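Local atomic coordinates of Afp3 (Serratia entomophila, PDB entry 6RBN), a protein that forms part of the contractile sheath around the inner tube of the anti-feeding prophage, a phage-tail-like injection system whose sheath contraction probably drives the tube outward. Residues Glu404-Val410 with Ile427-Ala433; Asn315-Val321 with Trp333-Gln338. Residues are numbered along the deposited sequence.

Overall arrangement
Both contacts join segments close in sequence, but with different chemistry. Interaction 1 lies in the sheath C-terminal domain, about 26 Å from the centre of the chain; within this chain it is a two-stranded antiparallel sheet, partly buried, held by main-chain hydrogen bonds and continued by an Afp2 strand. Interaction 2, about 15 Å from that centre and more deeply buried, lies in the subtilisin-like domain and joins two irregular loops chiefly through the side chain of one asparagine. The centres of interactions 1 and 2 are about 29 Å apart, and their nearest atoms about 15 Å, so they do not touch. Helix 347-364 borders both, packing on Met432 in interaction 1 and on Asn320 and Thr337 in interaction 2.

Interaction 1. Residues Glu404-Val410 with Ile427-Ala433; sequences EAYFVRV and IIQVGMA
Strands 406-409 and 427-432 run antiparallel, their axes 4.9 Å apart at an angle of 179°. Phe407-Gly431 and Arg409-Gln429 are hydrogen-bonded pairs, flanking the non-hydrogen-bonded Val408-Val430 pair (CA-CA 4.8 Å). Gly431 N donates to Phe407 O (3.2 Å), and the return bond from Phe407 N to Gly431 O is weak (3.4 Å). Arg409 N reaches Gln429 O at 3.0 Å and Gln429 N reaches Arg409 O at 3.1 Å. Phe407 O also receives a CA-H...O contact from Val430 CA (3.5 Å). With chi1 p, the Phe407 ring lies over Gly431 N, where a CB on Gly431 would clash. Arg409 and Gln429 share that face; Arg409 NH1 and Gln429 OE1 both hydrogen-bond Ser19 OG of one Afp2 chain. On the other face Val408 CG1 meets Ile428 CG2 at 4.0 Å, and Tyr406 packs on helix 374-392. Strand 427-432 also pairs in parallel with a strand of another Afp2 chain, forming an intersubunit sheet by beta augmentation, the strand-sharing typical of contractile tail sheaths.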
ATOM      1  N   GLU D 404       6.700 -40.868  24.540  1.00 81.87           N
ATOM      2  CA  GLU D 404       6.665 -41.931  25.529  1.00 81.87           C
ATOM      3  C   GLU D 404       5.534 -42.912  25.283  1.00 81.87           C
ATOM      4  O   GLU D 404       5.476 -43.953  25.948  1.00 81.87           O
ATOM      5  CB  GLU D 404       6.525 -41.336  26.930  1.00 81.87           C
ATOM      6  CG  GLU D 404       7.731 -40.543  27.377  1.00 81.87           C
ATOM      7  CD  GLU D 404       7.542 -39.921  28.741  1.00 81.87           C
ATOM      8  OE1 GLU D 404       6.414 -39.980  29.273  1.00 81.87           O
ATOM      9  OE2 GLU D 404       8.526 -39.379  29.287  1.00 81.87           O
ATOM     10  N   ALA D 405       4.630 -42.599  24.356  1.00 73.25           N
ATOM     11  CA  ALA D 405       3.507 -43.486  24.086  1.00 73.25           C
ATOM     12  C   ALA D 405       3.836 -44.497  22.999  1.00 73.25           C
ATOM     13  O   ALA D 405       3.503 -45.681  23.130  1.00 73.25           O
ATOM     14  CB  ALA D 405       2.282 -42.669  23.694  1.00 73.25           C
ATOM     15  N   TYR D 406       4.482 -44.063  21.920  1.00 69.26           N
ATOM     16  CA  TYR D 406       4.656 -44.928  20.762  1.00 69.26           C
ATOM     17  C   TYR D 406       5.907 -44.526  19.994  1.00 69.26           C
ATOM     18  O   TYR D 406       6.543 -43.512  20.288  1.00 69.26           O
ATOM     19  CB  TYR D 406       3.416 -44.891  19.858  1.00 69.26           C
ATOM     20  CG  TYR D 406       3.111 -43.537  19.253  1.00 69.26           C
ATOM     21  CD1 TYR D 406       2.339 -42.609  19.936  1.00 69.26           C
ATOM     22  CD2 TYR D 406       3.570 -43.200  17.984  1.00 69.26           C
ATOM     23  CE1 TYR D 406       2.058 -41.378  19.389  1.00 69.26           C
ATOM     24  CE2 TYR D 406       3.294 -41.974  17.433  1.00 69.26           C
ATOM     25  CZ  TYR D 406       2.537 -41.067  18.137  1.00 69.26           C
ATOM     26  OH  TYR D 406       2.257 -39.844  17.581  1.00 69.26           O
ATOM     27  N   PHE D 407       6.247 -45.346  19.000  1.00 66.65           N
ATOM     28  CA  PHE D 407       7.284 -45.042  18.024  1.00 66.65           C
ATOM     29  C   PHE D 407       7.029 -45.871  16.775  1.00 66.65           C
ATOM     30  O   PHE D 407       6.508 -46.985  16.853  1.00 66.65           O
ATOM     31  CB  PHE D 407       8.700 -45.311  18.563  1.00 66.65           C
ATOM     32  CG  PHE D 407       8.997 -46.760  18.855  1.00 66.65           C
ATOM     33  CD1 PHE D 407       8.674 -47.307  20.081  1.00 66.65           C
ATOM     34  CD2 PHE D 407       9.649 -47.557  17.926  1.00 66.65           C
ATOM     35  CE1 PHE D 407       8.955 -48.627  20.359  1.00 66.65           C
ATOM     36  CE2 PHE D 407       9.924 -48.877  18.197  1.00 66.65           C
ATOM     37  CZ  PHE D 407       9.581 -49.410  19.414  1.00 66.65           C
ATOM     38  N   VAL D 408       7.393 -45.319  15.620  1.00 65.68           N
ATOM     39  CA  VAL D 408       7.362 -46.036  14.349  1.00 65.68           C
ATOM     40  C   VAL D 408       8.737 -45.903  13.711  1.00 65.68           C
ATOM     41  O   VAL D 408       9.270 -44.794  13.614  1.00 65.68           O
ATOM     42  CB  VAL D 408       6.275 -45.494  13.395  1.00 65.68           C
ATOM     43  CG1 VAL D 408       6.223 -46.324  12.128  1.00 65.68           C
ATOM     44  CG2 VAL D 408       4.918 -45.458  14.059  1.00 65.68           C
ATOM     45  N   ARG D 409       9.315 -47.026  13.286  1.00 70.98           N
ATOM     46  CA  ARG D 409      10.652 -47.042  12.708  1.00 70.98           C
ATOM     47  C   ARG D 409      10.653 -47.823  11.404  1.00 70.98           C
ATOM     48  O   ARG D 409      10.147 -48.944  11.343  1.00 70.98           O
ATOM     49  CB  ARG D 409      11.662 -47.665  13.672  1.00 70.98           C
ATOM     50  CG  ARG D 409      11.888 -46.859  14.925  1.00 70.98           C
ATOM     51  CD  ARG D 409      12.801 -47.582  15.883  1.00 70.98           C
ATOM     52  NE  ARG D 409      12.924 -46.854  17.139  1.00 70.98           N
ATOM     53  CZ  ARG D 409      13.566 -47.311  18.206  1.00 70.98           C
ATOM     54  NH1 ARG D 409      14.143 -48.503  18.175  1.00 70.98           N
ATOM     55  NH2 ARG D 409      13.625 -46.580  19.310  1.00 70.98           N
ATOM     56  N   VAL D 410      11.234 -47.223  10.368  1.00 69.46           N
ATOM     57  CA  VAL D 410      11.421 -47.883   9.082  1.00 69.46           C
ATOM     58  C   VAL D 410      12.617 -47.226   8.400  1.00 69.46           C
ATOM     59  O   VAL D 410      12.889 -46.038   8.600  1.00 69.46           O
ATOM     60  CB  VAL D 410      10.126 -47.826   8.230  1.00 69.46           C
ATOM     61  CG1 VAL D 410       9.774 -46.406   7.822  1.00 69.46           C
ATOM     62  CG2 VAL D 410      10.205 -48.750   7.019  1.00 69.46           C
ATOM     63  N   ILE D 427       9.901 -53.937   6.370  1.00 67.13           N
ATOM     64  CA  ILE D 427       9.804 -54.353   7.764  1.00 67.13           C
ATOM     65  C   ILE D 427       9.714 -53.111   8.635  1.00 67.13           C
ATOM     66  O   ILE D 427      10.569 -52.225   8.552  1.00 67.13           O
ATOM     67  CB  ILE D 427      10.996 -55.235   8.176  1.00 67.13           C
ATOM     68  CG1 ILE D 427      10.982 -56.537   7.383  1.00 67.13           C
ATOM     69  CG2 ILE D 427      10.958 -55.532   9.659  1.00 67.13           C
ATOM     70  CD1 ILE D 427      12.192 -57.380   7.592  1.00 67.13           C
ATOM     71  N   ILE D 428       8.672 -53.050   9.460  1.00 64.89           N
ATOM     72  CA  ILE D 428       8.325 -51.877  10.251  1.00 64.89           C
ATOM     73  C   ILE D 428       8.293 -52.294  11.711  1.00 64.89           C
ATOM     74  O   ILE D 428       7.717 -53.334  12.045  1.00 64.89           O
ATOM     75  CB  ILE D 428       6.955 -51.324   9.830  1.00 64.89           C
ATOM     76  CG1 ILE D 428       6.917 -51.106   8.326  1.00 64.89           C
ATOM     77  CG2 ILE D 428       6.670 -50.009  10.522  1.00 64.89           C
ATOM     78  CD1 ILE D 428       5.544 -51.134   7.794  1.00 64.89           C
ATOM     79  N   GLN D 429       8.895 -51.491  12.578  1.00 66.24           N
ATOM     80  CA  GLN D 429       8.862 -51.737  14.014  1.00 66.24           C
ATOM     81  C   GLN D 429       7.964 -50.709  14.677  1.00 66.24           C
ATOM     82  O   GLN D 429       8.280 -49.515  14.685  1.00 66.24           O
ATOM     83  CB  GLN D 429      10.264 -51.696  14.615  1.00 66.24           C
ATOM     84  CG  GLN D 429      11.125 -52.856  14.193  1.00 66.24           C
ATOM     85  CD  GLN D 429      12.507 -52.781  14.782  1.00 66.24           C
ATOM     86  OE1 GLN D 429      12.840 -51.828  15.480  1.00 66.24           O
ATOM     87  NE2 GLN D 429      13.328 -53.779  14.492  1.00 66.24           N
ATOM     88  N   VAL D 430       6.851 -51.174  15.233  1.00 64.86           N
ATOM     89  CA  VAL D 430       5.874 -50.332  15.908  1.00 64.86           C
ATOM     90  C   VAL D 430       5.812 -50.759  17.365  1.00 64.86           C
ATOM     91  O   VAL D 430       5.731 -51.953  17.666  1.00 64.86           O
ATOM     92  CB  VAL D 430       4.487 -50.448  15.238  1.00 64.86           C
ATOM     93  CG1 VAL D 430       3.465 -49.594  15.951  1.00 64.86           C
ATOM     94  CG2 VAL D 430       4.568 -50.076  13.776  1.00 64.86           C
ATOM     95  N   GLY D 431       5.866 -49.791  18.268  1.00 66.19           N
ATOM     96  CA  GLY D 431       5.722 -50.069  19.684  1.00 66.19           C
ATOM     97  C   GLY D 431       4.686 -49.154  20.296  1.00 66.19           C
ATOM     98  O   GLY D 431       4.440 -48.053  19.809  1.00 66.19           O
ATOM     99  N   MET D 432       4.056 -49.637  21.365  1.00 72.06           N
ATOM    100  CA  MET D 432       3.048 -48.876  22.088  1.00 72.06           C
ATOM    101  C   MET D 432       3.218 -49.086  23.583  1.00 72.06           C
ATOM    102  O   MET D 432       3.976 -49.948  24.028  1.00 72.06           O
ATOM    103  CB  MET D 432       1.625 -49.264  21.673  1.00 72.06           C
ATOM    104  CG  MET D 432       1.194 -48.735  20.326  1.00 72.06           C
ATOM    105  SD  MET D 432      -0.495 -49.198  19.926  1.00 72.06           S
ATOM    106  CE  MET D 432      -0.247 -50.877  19.389  1.00 72.06           C
ATOM    107  N   ALA D 433       2.490 -48.286  24.358  1.00 71.27           N
ATOM    108  CA  ALA D 433       2.525 -48.359  25.815  1.00 71.27           C
ATOM    109  C   ALA D 433       1.107 -48.180  26.335  1.00 71.27           C
ATOM    110  O   ALA D 433       0.549 -47.082  26.248  1.00 71.27           O
ATOM    111  CB  ALA D 433       3.456 -47.302  26.401  1.00 71.27           C
TER

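Interaction 2. Residues Asn315-Val321 with Trp333-Gln338; sequences NPKGINV and WGSRTQ
Two irregular loops meet, with Asn320 CA-Gly334 CA at 4.2 Å and Gly318 CA-Gln338 CA at 4.8 Å. Asn320 has a left-handed backbone (phi/psi 60/68) and chi1 m, which brings its amide to the backbone of Arg336: Arg336 N donates to OD1 of Asn320 at 3.0 Å, while ND2 of Asn320 donates to Arg336 O at 2.6 Å. Gly334, at phi/psi 137/135, leaves room for this amide, since a CB there would clash with Asn320 OD1. A CB on Gly318 would likewise strike Thr337 O, to which Gly318 CA makes a CA-H...O contact at 3.5 Å. Arg336 is chi1 m, extended through chi2 and chi3, with chi4 90°; its NH1 and Asn315 ND2 are two donors 3.1 Å apart, not bonded. Its NH2 salt-bridges Glu439, and Asn315 ND2 bonds Ser6 O of a second subunit. Gln338 folds back with chi1 and chi2 both m, and its NE2 bonds Gly199 O. At the other end, Trp333 N makes a weak hydrogen bond to Val321 O (3.1 Å). The contact joins the loop entering strand 322-325 to that leaving strand 329-332; strand 204-207 and helix 347-364 touch Asn320, and helix 308-311 packs on Val321 and Trp333.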
ATOM      1  N   ASN D 315      -9.222 -66.004  40.575  1.00 80.93           N
ATOM      2  CA  ASN D 315      -8.744 -64.808  39.885  1.00 80.93           C
ATOM      3  C   ASN D 315      -7.238 -64.787  39.609  1.00 80.93           C
ATOM      4  O   ASN D 315      -6.818 -64.090  38.678  1.00 80.93           O
ATOM      5  CB  ASN D 315      -9.104 -63.536  40.647  1.00 80.93           C
ATOM      6  CG  ASN D 315      -9.109 -62.311  39.750  1.00 80.93           C
ATOM      7  OD1 ASN D 315      -9.136 -62.419  38.526  1.00 80.93           O
ATOM      8  ND2 ASN D 315      -8.998 -61.148  40.349  1.00 80.93           N
ATOM      9  N   PRO D 316      -6.351 -65.516  40.356  1.00 81.78           N
ATOM     10  CA  PRO D 316      -5.017 -65.762  39.777  1.00 81.78           C
ATOM     11  C   PRO D 316      -4.970 -66.940  38.811  1.00 81.78           C
ATOM     12  O   PRO D 316      -3.992 -67.691  38.752  1.00 81.78           O
ATOM     13  CB  PRO D 316      -4.145 -66.027  41.009  1.00 81.78           C
ATOM     14  CG  PRO D 316      -4.840 -65.364  42.111  1.00 81.78           C
ATOM     15  CD  PRO D 316      -6.286 -65.569  41.828  1.00 81.78           C
ATOM     16  N   LYS D 317      -6.043 -67.066  38.039  1.00 83.07           N
ATOM     17  CA  LYS D 317      -6.142 -67.677  36.729  1.00 83.07           C
ATOM     18  C   LYS D 317      -7.105 -66.770  35.978  1.00 83.07           C
ATOM     19  O   LYS D 317      -7.709 -65.875  36.569  1.00 83.07           O
ATOM     20  CB  LYS D 317      -6.666 -69.118  36.787  1.00 83.07           C
ATOM     21  CG  LYS D 317      -5.755 -70.108  37.480  1.00 83.07           C
ATOM     22  CD  LYS D 317      -6.332 -71.508  37.455  1.00 83.07           C
ATOM     23  CE  LYS D 317      -7.505 -71.631  38.406  1.00 83.07           C
ATOM     24  NZ  LYS D 317      -7.060 -71.468  39.814  1.00 83.07           N
ATOM     25  N   GLY D 318      -7.262 -66.975  34.683  1.00 83.51           N
ATOM     26  CA  GLY D 318      -8.262 -66.146  34.044  1.00 83.51           C
ATOM     27  C   GLY D 318      -9.612 -66.818  34.117  1.00 83.51           C
ATOM     28  O   GLY D 318      -9.953 -67.604  33.236  1.00 83.51           O
ATOM     29  N   ILE D 319     -10.409 -66.518  35.145  1.00 80.60           N
ATOM     30  CA  ILE D 319     -11.702 -67.159  35.328  1.00 80.60           C
ATOM     31  C   ILE D 319     -12.850 -66.158  35.261  1.00 80.60           C
ATOM     32  O   ILE D 319     -13.919 -66.480  34.730  1.00 80.60           O
ATOM     33  CB  ILE D 319     -11.745 -67.978  36.635  1.00 80.60           C
ATOM     34  CG1 ILE D 319     -10.600 -68.991  36.653  1.00 80.60           C
ATOM     35  CG2 ILE D 319     -13.005 -68.793  36.722  1.00 80.60           C
ATOM     36  CD1 ILE D 319     -10.620 -69.986  35.508  1.00 80.60           C
ATOM     37  N   ASN D 320     -12.653 -64.941  35.784  1.00 75.58           N
ATOM     38  CA  ASN D 320     -13.483 -63.758  35.510  1.00 75.58           C
ATOM     39  C   ASN D 320     -14.946 -63.975  35.917  1.00 75.58           C
ATOM     40  O   ASN D 320     -15.847 -64.087  35.087  1.00 75.58           O
ATOM     41  CB  ASN D 320     -13.382 -63.354  34.037  1.00 75.58           C
ATOM     42  CG  ASN D 320     -11.994 -62.926  33.647  1.00 75.58           C
ATOM     43  OD1 ASN D 320     -11.298 -62.275  34.417  1.00 75.58           O
ATOM     44  ND2 ASN D 320     -11.581 -63.286  32.442  1.00 75.58           N
ATOM     45  N   VAL D 321     -15.139 -64.069  37.225  1.00 72.77           N
ATOM     46  CA  VAL D 321     -16.414 -64.485  37.793  1.00 72.77           C
ATOM     47  C   VAL D 321     -17.482 -63.413  37.579  1.00 72.77           C
ATOM     48  O   VAL D 321     -17.251 -62.219  37.761  1.00 72.77           O
ATOM     49  CB  VAL D 321     -16.222 -64.802  39.286  1.00 72.77           C
ATOM     50  CG1 VAL D 321     -17.515 -65.200  39.914  1.00 72.77           C
ATOM     51  CG2 VAL D 321     -15.188 -65.897  39.458  1.00 72.77           C
ATOM     52  N   TRP D 333     -17.136 -59.321  36.627  1.00 68.67           N
ATOM     53  CA  TRP D 333     -16.207 -58.924  37.683  1.00 68.67           C
ATOM     54  C   TRP D 333     -14.898 -59.676  37.464  1.00 68.67           C
ATOM     55  O   TRP D 333     -14.719 -60.784  37.973  1.00 68.67           O
ATOM     56  CB  TRP D 333     -16.821 -59.218  39.043  1.00 68.67           C
ATOM     57  CG  TRP D 333     -16.160 -58.591  40.209  1.00 68.67           C
ATOM     58  CD1 TRP D 333     -15.373 -59.202  41.128  1.00 68.67           C
ATOM     59  CD2 TRP D 333     -16.257 -57.222  40.612  1.00 68.67           C
ATOM     60  NE1 TRP D 333     -14.960 -58.302  42.076  1.00 68.67           N
ATOM     61  CE2 TRP D 333     -15.489 -57.076  41.776  1.00 68.67           C
ATOM     62  CE3 TRP D 333     -16.911 -56.104  40.091  1.00 68.67           C
ATOM     63  CZ2 TRP D 333     -15.359 -55.859  42.432  1.00 68.67           C
ATOM     64  CZ3 TRP D 333     -16.779 -54.901  40.746  1.00 68.67           C
ATOM     65  CH2 TRP D 333     -16.009 -54.786  41.900  1.00 68.67           C
ATOM     66  N   GLY D 334     -13.985 -59.057  36.724  1.00 71.71           N
ATOM     67  CA  GLY D 334     -12.734 -59.685  36.358  1.00 71.71           C
ATOM     68  C   GLY D 334     -12.386 -59.415  34.911  1.00 71.71           C
ATOM     69  O   GLY D 334     -13.252 -59.512  34.038  1.00 71.71           O
ATOM     70  N   SER D 335     -11.130 -59.073  34.639  1.00 73.08           N
ATOM     71  CA  SER D 335     -10.702 -58.722  33.290  1.00 73.08           C
ATOM     72  C   SER D 335      -9.328 -59.309  32.982  1.00 73.08           C
ATOM     73  O   SER D 335      -8.444 -58.631  32.461  1.00 73.08           O
ATOM     74  CB  SER D 335     -10.697 -57.210  33.105  1.00 73.08           C
ATOM     75  OG  SER D 335      -9.705 -56.617  33.919  1.00 73.08           O
ATOM     76  N   ARG D 336      -9.128 -60.584  33.300  1.00 74.36           N
ATOM     77  CA  ARG D 336      -7.873 -61.261  33.012  1.00 74.36           C
ATOM     78  C   ARG D 336      -8.025 -62.278  31.889  1.00 74.36           C
ATOM     79  O   ARG D 336      -9.101 -62.834  31.665  1.00 74.36           O
ATOM     80  CB  ARG D 336      -7.315 -61.969  34.246  1.00 74.36           C
ATOM     81  CG  ARG D 336      -6.576 -61.069  35.206  1.00 74.36           C
ATOM     82  CD  ARG D 336      -5.971 -61.895  36.319  1.00 74.36           C
ATOM     83  NE  ARG D 336      -5.020 -61.140  37.126  1.00 74.36           N
ATOM     84  CZ  ARG D 336      -5.343 -60.438  38.203  1.00 74.36           C
ATOM     85  NH1 ARG D 336      -6.603 -60.386  38.591  1.00 74.36           N
ATOM     86  NH2 ARG D 336      -4.414 -59.780  38.880  1.00 74.36           N
ATOM     87  N   THR D 337      -6.916 -62.510  31.190  1.00 77.90           N
ATOM     88  CA  THR D 337      -6.805 -63.545  30.176  1.00 77.90           C
ATOM     89  C   THR D 337      -6.158 -64.790  30.774  1.00 77.90           C
ATOM     90  O   THR D 337      -5.811 -64.838  31.955  1.00 77.90           O
ATOM     91  CB  THR D 337      -5.994 -63.045  28.981  1.00 77.90           C
ATOM     92  OG1 THR D 337      -4.671 -62.706  29.407  1.00 77.90           O
ATOM     93  CG2 THR D 337      -6.640 -61.825  28.364  1.00 77.90           C
ATOM     94  N   GLN D 338      -5.983 -65.815  29.941  1.00 83.35           N
ATOM     95  CA  GLN D 338      -5.335 -67.044  30.376  1.00 83.35           C
ATOM     96  C   GLN D 338      -3.827 -66.910  30.524  1.00 83.35           C
ATOM     97  O   GLN D 338      -3.210 -67.746  31.189  1.00 83.35           O
ATOM     98  CB  GLN D 338      -5.641 -68.170  29.392  1.00 83.35           C
ATOM     99  CG  GLN D 338      -7.051 -68.677  29.456  1.00 83.35           C
ATOM    100  CD  GLN D 338      -7.326 -69.370  30.759  1.00 83.35           C
ATOM    101  OE1 GLN D 338      -8.073 -68.876  31.586  1.00 83.35           O
ATOM    102  NE2 GLN D 338      -6.699 -70.514  30.960  1.00 83.35           N
TER